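Local coordinates for Peptide/nickel transport system substrate-binding protein (Listeria monocytogenes serotype 1/2a, PDB 5KZT) that binds peptides as the extracellular substrate-binding protein OppA and probably hands them to a membrane transporter for uptake, at residues A61-E66 with Y76-R81; D96-W101 with I138-D143. All coordinates share one frame; numbering follows the deposited sequence.

Interaction 1: A61-E66 with Y76-R81; sequences AGAAEE and YTIKLR
Gly62 and Ala64 hold the end of strand 75-79 through two backbone hydrogen bonds that bracket Ala63 and Leu80. Arg81 N donates to Gly62 O over 3.0 Å in a nearly straight bond (169° at the hydrogen), and Ala64 N donates in return to Lys79 O at 2.8 Å. The CA of Ala63 adds a CA-H...O contact to the same lysine oxygen.

Two waters extend the polar contact. One donates to the carbonyl oxygens of Ala61 and Ala63 and accepts from Arg81 NH1, at the edge of the guanidinium and in its plane. The other links Lys79 N to Glu65 O.

Ala63 and Leu80 thus form a non-hydrogen-bonded pair flanked by the two bonds, a single antiparallel bridge that fastens the loop between strands 58-60 and 68-69 to the chain just past the end of strand 75-79, an inner strand of the four-stranded antiparallel sheet.

Apolar contact is slight: Ala63 CB meets Ile78 CG2 at 3.8 Å. Elsewhere aliphatic carbon lies in van der Waals contact with backbone carbonyls, Ala64 CB on that of Leu80 and Arg81 CG and CD passing Gly62 O and Ala61 O. Arg81 NE forms a salt bridge with Asp83, and the side chain a cation-pi contact with Trp215.

Among the charged side chains, Glu65 and Lys79 cross obliquely at the exposed side. Glu65 CG sits between the backbone N and the carbonyl carbon (chi1 64°), and the chain extends beyond it toward Lys79. Glu65 OE2 touches Lys79 CD at 3.4 Å but stays 4.6 Å from Lys79 NZ, where any attraction is probably loose.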
ATOM      1  N   ALA A  61     -13.238   6.595  16.071  1.00 18.99           N
ATOM      2  CA  ALA A  61     -12.917   5.289  16.649  1.00 19.30           C
ATOM      3  C   ALA A  61     -12.271   5.522  18.017  1.00 19.78           C
ATOM      4  O   ALA A  61     -12.967   5.439  19.023  1.00 21.01           O
ATOM      5  CB  ALA A  61     -12.016   4.496  15.723  1.00 18.57           C
ATOM      6  N   GLY A  62     -10.979   5.877  18.066  1.00 19.34           N
ATOM      7  CA  GLY A  62     -10.318   6.221  19.330  1.00 19.71           C
ATOM      8  C   GLY A  62     -10.770   7.562  19.892  1.00 20.89           C
ATOM      9  O   GLY A  62     -10.608   7.826  21.093  1.00 21.82           O
ATOM     10  N   ALA A  63     -11.324   8.414  19.030  1.00 20.94           N
ATOM     11  CA  ALA A  63     -11.854   9.698  19.445  1.00 21.91           C
ATOM     12  C   ALA A  63     -13.243   9.464  19.987  1.00 23.33           C
ATOM     13  O   ALA A  63     -14.035   8.762  19.351  1.00 23.26           O
ATOM     14  CB  ALA A  63     -11.899  10.648  18.261  1.00 21.70           C
ATOM     15  N   ALA A  64     -13.530  10.040  21.163  1.00 24.70           N
ATOM     16  CA  ALA A  64     -14.804   9.848  21.857  1.00 26.43           C
ATOM     17  C   ALA A  64     -15.959  10.598  21.209  1.00 27.47           C
ATOM     18  O   ALA A  64     -17.100  10.197  21.353  1.00 27.91           O
ATOM     19  CB  ALA A  64     -14.689  10.253  23.327  1.00 27.29           C
ATOM     20  N   GLU A  65     -15.665  11.696  20.524  1.00 27.90           N
ATOM     21  CA  GLU A  65     -16.684  12.484  19.845  1.00 29.29           C
ATOM     22  C   GLU A  65     -16.063  13.296  18.705  1.00 28.78           C
ATOM     23  O   GLU A  65     -14.845  13.305  18.537  1.00 27.48           O
ATOM     24  CB  GLU A  65     -17.422  13.392  20.852  1.00 31.27           C
ATOM     25  CG  GLU A  65     -16.532  14.441  21.509  1.00 31.94           C
ATOM     26  CD  GLU A  65     -17.222  15.228  22.623  1.00 33.87           C
ATOM     27  OE1 GLU A  65     -17.962  14.634  23.430  1.00 35.56           O
ATOM     28  OE2 GLU A  65     -17.002  16.458  22.707  1.00 34.60           O
ATOM     29  N   GLU A  66     -16.919  13.963  17.929  1.00 30.13           N
ATOM     30  CA  GLU A  66     -16.491  14.807  16.792  1.00 30.28           C
ATOM     31  C   GLU A  66     -15.604  15.928  17.326  1.00 28.45           C
ATOM     32  O   GLU A  66     -15.984  16.578  18.289  1.00 28.38           O
ATOM     33  CB  GLU A  66     -17.697  15.458  16.091  1.00 33.19           C
ATOM     34  CG  GLU A  66     -18.722  14.495  15.511  1.00 35.93           C
ATOM     35  CD  GLU A  66     -18.121  13.605  14.441  1.00 37.19           C
ATOM     36  OE1 GLU A  66     -17.935  14.097  13.308  1.00 40.39           O
ATOM     37  OE2 GLU A  66     -17.838  12.422  14.728  1.00 37.98           O
ATOM     38  N   TYR A  76      -7.213  21.139  15.637  1.00 19.35           N
ATOM     39  CA  TYR A  76      -8.185  20.115  15.984  1.00 19.69           C
ATOM     40  C   TYR A  76      -8.026  19.755  17.460  1.00 19.96           C
ATOM     41  O   TYR A  76      -6.962  19.294  17.886  1.00 19.76           O
ATOM     42  CB  TYR A  76      -7.966  18.867  15.108  1.00 19.31           C
ATOM     43  CG  TYR A  76      -8.432  18.997  13.654  1.00 19.20           C
ATOM     44  CD1 TYR A  76      -7.838  19.903  12.782  1.00 19.31           C
ATOM     45  CD2 TYR A  76      -9.448  18.189  13.150  1.00 19.30           C
ATOM     46  CE1 TYR A  76      -8.254  20.014  11.465  1.00 19.55           C
ATOM     47  CE2 TYR A  76      -9.872  18.300  11.832  1.00 19.39           C
ATOM     48  CZ  TYR A  76      -9.265  19.220  11.001  1.00 19.74           C
ATOM     49  OH  TYR A  76      -9.656  19.355   9.696  1.00 20.25           O
ATOM     50  N   THR A  77      -9.082  19.955  18.240  1.00 20.38           N
ATOM     51  CA  THR A  77      -9.101  19.591  19.669  1.00 20.82           C
ATOM     52  C   THR A  77      -9.967  18.330  19.826  1.00 20.69           C
ATOM     53  O   THR A  77     -11.169  18.361  19.562  1.00 21.20           O
ATOM     54  CB  THR A  77      -9.645  20.746  20.522  1.00 21.72           C
ATOM     55  OG1 THR A  77      -8.895  21.945  20.236  1.00 22.25           O
ATOM     56  CG2 THR A  77      -9.528  20.433  22.011  1.00 22.35           C
ATOM     57  N   ILE A  78      -9.342  17.237  20.243  1.00 20.51           N
ATOM     58  CA  ILE A  78      -9.914  15.890  20.128  1.00 20.82           C
ATOM     59  C   ILE A  78      -9.983  15.223  21.489  1.00 21.44           C
ATOM     60  O   ILE A  78      -8.965  15.084  22.144  1.00 21.75           O
ATOM     61  CB  ILE A  78      -9.068  15.007  19.201  1.00 19.95           C
ATOM     62  CG1 ILE A  78      -8.978  15.640  17.798  1.00 19.98           C
ATOM     63  CG2 ILE A  78      -9.661  13.607  19.090  1.00 20.05           C
ATOM     64  CD1 ILE A  78      -7.944  15.021  16.884  1.00 19.10           C
ATOM     65  N   LYS A  79     -11.179  14.826  21.905  1.00 22.36           N
ATOM     66  CA  LYS A  79     -11.380  14.106  23.149  1.00 23.30           C
ATOM     67  C   LYS A  79     -11.249  12.628  22.836  1.00 22.62           C
ATOM     68  O   LYS A  79     -11.760  12.167  21.828  1.00 22.17           O
ATOM     69  CB  LYS A  79     -12.749  14.422  23.759  1.00 25.04           C
ATOM     70  CG  LYS A  79     -12.864  15.882  24.157  1.00 26.31           C
ATOM     71  CD  LYS A  79     -14.231  16.230  24.693  1.00 28.20           C
ATOM     72  CE  LYS A  79     -14.490  15.592  26.041  1.00 29.51           C
ATOM     73  NZ  LYS A  79     -15.147  16.588  26.923  1.00 31.39           N
ATOM     74  N   LEU A  80     -10.555  11.905  23.706  1.00 22.64           N
ATOM     75  CA  LEU A  80     -10.287  10.482  23.512  1.00 22.47           C
ATOM     76  C   LEU A  80     -11.222   9.623  24.352  1.00 23.44           C
ATOM     77  O   LEU A  80     -11.685  10.052  25.398  1.00 23.95           O
ATOM     78  CB  LEU A  80      -8.848  10.173  23.891  1.00 22.13           C
ATOM     79  CG  LEU A  80      -7.781  10.947  23.132  1.00 21.36           C
ATOM     80  CD1 LEU A  80      -6.404  10.574  23.657  1.00 21.37           C
ATOM     81  CD2 LEU A  80      -7.903  10.664  21.641  1.00 20.68           C
ATOM     82  N   ARG A  81     -11.470   8.394  23.894  1.00 23.76           N
ATOM     83  CA  ARG A  81     -12.266   7.443  24.667  1.00 25.20           C
ATOM     84  C   ARG A  81     -11.604   7.174  26.021  1.00 25.94           C
ATOM     85  O   ARG A  81     -10.424   6.865  26.088  1.00 25.87           O
ATOM     86  CB  ARG A  81     -12.427   6.121  23.905  1.00 24.96           C
ATOM     87  CG  ARG A  81     -13.309   6.212  22.672  1.00 24.89           C
ATOM     88  CD  ARG A  81     -13.867   4.849  22.316  1.00 25.36           C
ATOM     89  NE  ARG A  81     -14.909   4.474  23.262  1.00 26.71           N
ATOM     90  CZ  ARG A  81     -16.213   4.720  23.109  1.00 27.57           C
ATOM     91  NH1 ARG A  81     -16.687   5.338  22.021  1.00 26.93           N
ATOM     92  NH2 ARG A  81     -17.065   4.305  24.050  1.00 29.08           N
TER
HETATM   93  O   HOH W   1     -15.467   6.402  19.509  1.00 19.95           O
HETATM   94  O   HOH W   2     -13.359  15.117  20.088  1.00 23.02           O

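Interaction 2: D96-W101 with I138-D143; sequences DYVYSW and IKAVDD
Ile138 pushes its side chain from strand 138-140 against helix 94-105, between Trp101 and the neighbouring turn of Tyr97 and Val98. Its CB already lies 3.9 Å from Trp101 CE3, above the level of the ring and just beyond its CE3-CZ3 rim. There the chain branches. CG2, the short arm, approaches Trp101 CE3 and the CB of the same residue. CG1 is anti to the backbone N (chi1 -178°) and passes Val98 CG2 at 4.0 Å. From CG1 the chain extends to CD1, which reaches the indole. This methyl sits over one face of the ring, 3.6 Å from the centroid of the six-membered ring and 14° off its normal, which makes a clear CH-pi contact; the isoleucine side chain crosses that of the tryptophan at about a right angle. CD1 also meets Tyr97 CB at 3.9 Å.

Val98 continues the contact along the strand to Ala140. Its CG2 reaches Ala140 N at 3.7 Å and Ala140 CB at 4.1 Å.

Helix and strand run nearly antiparallel, at 150° between their directions, with axes 7.9 Å apart at closest. The helix thus packs on a face of the antiparallel sheet at one of its edge strands, 138-140. From the neighbouring strand 145-149, Leu146 touches both Ile138 and Tyr97, while Val148 touches Trp101. The indole is fixed from elsewhere too: its NE1 donates to Phe166 O, and Phe117 and Phe166 meet it edge to face.

With no hydrogen bond between the two segments, the contact is held by dispersion and the CH-pi approach, so shape fit counts; a backbone bond between Asp143 and Ala94 supplies the polar tie nearby.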
ATOM      1  N   ASP A  96       0.115   8.339  24.287  1.00 19.10           N
ATOM      2  CA  ASP A  96       0.417   7.281  23.334  1.00 18.93           C
ATOM      3  C   ASP A  96       0.417   7.801  21.902  1.00 17.74           C
ATOM      4  O   ASP A  96       1.165   7.305  21.059  1.00 17.05           O
ATOM      5  CB  ASP A  96      -0.608   6.155  23.423  1.00 19.43           C
ATOM      6  CG  ASP A  96      -0.682   5.514  24.783  1.00 20.66           C
ATOM      7  OD1 ASP A  96       0.270   5.570  25.575  1.00 21.24           O
ATOM      8  OD2 ASP A  96      -1.737   4.903  25.057  1.00 22.08           O
ATOM      9  N   TYR A  97      -0.445   8.779  21.625  1.00 17.48           N
ATOM     10  CA  TYR A  97      -0.475   9.395  20.304  1.00 16.98           C
ATOM     11  C   TYR A  97       0.698  10.338  20.121  1.00 16.47           C
ATOM     12  O   TYR A  97       1.346  10.338  19.063  1.00 16.35           O
ATOM     13  CB  TYR A  97      -1.765  10.156  20.060  1.00 17.16           C
ATOM     14  CG  TYR A  97      -2.977   9.288  19.949  1.00 17.67           C
ATOM     15  CD1 TYR A  97      -3.681   8.911  21.086  1.00 18.69           C
ATOM     16  CD2 TYR A  97      -3.442   8.861  18.717  1.00 17.59           C
ATOM     17  CE1 TYR A  97      -4.812   8.100  20.990  1.00 19.33           C
ATOM     18  CE2 TYR A  97      -4.569   8.055  18.615  1.00 18.26           C
ATOM     19  CZ  TYR A  97      -5.251   7.700  19.757  1.00 18.91           C
ATOM     20  OH  TYR A  97      -6.373   6.933  19.707  1.00 21.06           O
ATOM     21  N   VAL A  98       0.983  11.130  21.146  1.00 16.60           N
ATOM     22  CA  VAL A  98       2.123  12.029  21.092  1.00 16.48           C
ATOM     23  C   VAL A  98       3.394  11.217  20.854  1.00 16.47           C
ATOM     24  O   VAL A  98       4.189  11.526  19.955  1.00 16.07           O
ATOM     25  CB  VAL A  98       2.253  12.883  22.366  1.00 17.02           C
ATOM     26  CG1 VAL A  98       3.552  13.682  22.376  1.00 17.13           C
ATOM     27  CG2 VAL A  98       1.081  13.837  22.476  1.00 16.89           C
ATOM     28  N   TYR A  99       3.574  10.173  21.649  1.00 16.97           N
ATOM     29  CA  TYR A  99       4.734   9.302  21.483  1.00 17.11           C
ATOM     30  C   TYR A  99       4.844   8.747  20.062  1.00 16.41           C
ATOM     31  O   TYR A  99       5.897   8.843  19.455  1.00 16.00           O
ATOM     32  CB  TYR A  99       4.713   8.162  22.502  1.00 17.71           C
ATOM     33  CG  TYR A  99       5.728   7.101  22.185  1.00 18.00           C
ATOM     34  CD1 TYR A  99       7.108   7.347  22.334  1.00 18.54           C
ATOM     35  CD2 TYR A  99       5.331   5.879  21.685  1.00 17.93           C
ATOM     36  CE1 TYR A  99       8.041   6.378  22.015  1.00 18.72           C
ATOM     37  CE2 TYR A  99       6.256   4.906  21.362  1.00 18.36           C
ATOM     38  CZ  TYR A  99       7.604   5.159  21.525  1.00 18.85           C
ATOM     39  OH  TYR A  99       8.500   4.169  21.181  1.00 19.43           O
ATOM     40  N   SER A 100       3.769   8.171  19.531  1.00 16.18           N
ATOM     41  CA  SER A 100       3.868   7.490  18.229  1.00 15.90           C
ATOM     42  C   SER A 100       4.020   8.439  17.036  1.00 15.15           C
ATOM     43  O   SER A 100       4.709   8.113  16.081  1.00 15.06           O
ATOM     44  CB  SER A 100       2.710   6.538  17.988  1.00 16.17           C
ATOM     45  OG  SER A 100       1.524   7.242  17.756  1.00 16.70           O
ATOM     46  N   TRP A 101       3.384   9.594  17.069  1.00 15.02           N
ATOM     47  CA  TRP A 101       3.572  10.551  15.981  1.00 14.56           C
ATOM     48  C   TRP A 101       5.009  11.111  16.027  1.00 14.67           C
ATOM     49  O   TRP A 101       5.655  11.241  14.983  1.00 14.76           O
ATOM     50  CB  TRP A 101       2.556  11.660  16.053  1.00 14.53           C
ATOM     51  CG  TRP A 101       1.143  11.253  15.808  1.00 14.32           C
ATOM     52  CD1 TRP A 101       0.576  10.014  15.953  1.00 14.23           C
ATOM     53  CD2 TRP A 101       0.100  12.125  15.424  1.00 14.37           C
ATOM     54  NE1 TRP A 101      -0.778  10.071  15.682  1.00 14.32           N
ATOM     55  CE2 TRP A 101      -1.093  11.361  15.349  1.00 14.63           C
ATOM     56  CE3 TRP A 101       0.056  13.481  15.093  1.00 14.60           C
ATOM     57  CZ2 TRP A 101      -2.326  11.928  14.977  1.00 14.63           C
ATOM     58  CZ3 TRP A 101      -1.178  14.041  14.738  1.00 14.79           C
ATOM     59  CH2 TRP A 101      -2.337  13.262  14.684  1.00 14.87           C
ATOM     60  N   ILE A 138       1.407  18.066  17.801  1.00 16.08           N
ATOM     61  CA  ILE A 138       0.466  17.289  18.606  1.00 16.52           C
ATOM     62  C   ILE A 138       0.855  17.461  20.070  1.00 17.90           C
ATOM     63  O   ILE A 138       2.029  17.316  20.413  1.00 18.24           O
ATOM     64  CB  ILE A 138       0.414  15.798  18.181  1.00 16.11           C
ATOM     65  CG1 ILE A 138      -0.626  15.046  19.024  1.00 16.31           C
ATOM     66  CG2 ILE A 138       1.812  15.134  18.227  1.00 15.84           C
ATOM     67  CD1 ILE A 138      -0.942  13.643  18.517  1.00 16.26           C
ATOM     68  N   LYS A 139      -0.138  17.789  20.896  1.00 19.00           N
ATOM     69  CA  LYS A 139      -0.007  18.075  22.322  1.00 20.95           C
ATOM     70  C   LYS A 139      -1.016  17.246  23.095  1.00 20.89           C
ATOM     71  O   LYS A 139      -2.184  17.166  22.693  1.00 20.04           O
ATOM     72  CB  LYS A 139      -0.402  19.528  22.608  1.00 22.90           C
ATOM     73  CG  LYS A 139       0.693  20.542  22.777  1.00 25.15           C
ATOM     74  CD  LYS A 139       0.059  21.905  23.047  1.00 27.25           C
ATOM     75  CE  LYS A 139       1.064  23.055  23.053  1.00 28.87           C
ATOM     76  NZ  LYS A 139       1.806  23.139  21.758  1.00 29.31           N
ATOM     77  N   ALA A 140      -0.575  16.670  24.217  1.00 21.25           N
ATOM     78  CA  ALA A 140      -1.480  16.070  25.177  1.00 21.56           C
ATOM     79  C   ALA A 140      -1.908  17.209  26.097  1.00 22.34           C
ATOM     80  O   ALA A 140      -1.168  17.614  26.990  1.00 22.72           O
ATOM     81  CB  ALA A 140      -0.801  14.968  25.961  1.00 21.99           C
ATOM     82  N   VAL A 141      -3.096  17.733  25.856  1.00 22.34           N
ATOM     83  CA  VAL A 141      -3.676  18.771  26.703  1.00 23.27           C
ATOM     84  C   VAL A 141      -3.938  18.195  28.116  1.00 24.12           C
ATOM     85  O   VAL A 141      -3.701  18.855  29.126  1.00 24.46           O
ATOM     86  CB  VAL A 141      -4.963  19.333  26.057  1.00 23.55           C
ATOM     87  CG1 VAL A 141      -5.714  20.251  27.001  1.00 24.48           C
ATOM     88  CG2 VAL A 141      -4.612  20.070  24.760  1.00 23.00           C
ATOM     89  N   ASP A 142      -4.447  16.969  28.155  1.00 23.91           N
ATOM     90  CA  ASP A 142      -4.494  16.168  29.361  1.00 24.65           C
ATOM     91  C   ASP A 142      -4.466  14.700  28.902  1.00 24.58           C
ATOM     92  O   ASP A 142      -4.310  14.427  27.692  1.00 23.07           O
ATOM     93  CB  ASP A 142      -5.700  16.554  30.259  1.00 25.81           C
ATOM     94  CG  ASP A 142      -7.076  16.316  29.611  1.00 25.92           C
ATOM     95  OD1 ASP A 142      -7.284  15.359  28.852  1.00 25.28           O
ATOM     96  OD2 ASP A 142      -8.005  17.083  29.917  1.00 27.33           O
ATOM     97  N   ASP A 143      -4.604  13.751  29.823  1.00 25.46           N
ATOM     98  CA  ASP A 143      -4.460  12.347  29.439  1.00 25.82           C
ATOM     99  C   ASP A 143      -5.502  11.850  28.425  1.00 25.20           C
ATOM    100  O   ASP A 143      -5.241  10.860  27.723  1.00 24.64           O
ATOM    101  CB  ASP A 143      -4.376  11.445  30.687  1.00 27.53           C
ATOM    102  CG  ASP A 143      -3.060  11.637  31.448  1.00 28.74           C
ATOM    103  OD1 ASP A 143      -2.102  12.190  30.869  1.00 28.51           O
ATOM    104  OD2 ASP A 143      -2.973  11.259  32.634  1.00 30.69           O
TER

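In the fold
Both contacts involve the same antiparallel sheet, 68-69, 75-79, 145-149, 138-140, but at different places. Interaction 1 ties a loop to the end of strand 75-79 and is mostly polar, with backbone bonds and waters near an exposed side; interaction 2 sets helix 94-105 against edge strand 138-140 through hydrocarbon and an aromatic face, buried at Ile138 and Trp101 and partly exposed at Val98 and Ala140. The two are partly buried, their centres 12 Å apart, and they meet directly: Leu80 CD1 lies 4.0 Å from Tyr97 CE1, and Gly62 CA is equally close to Tyr97 OH. Tyr97 therefore connects the loop bridge with the helix packing.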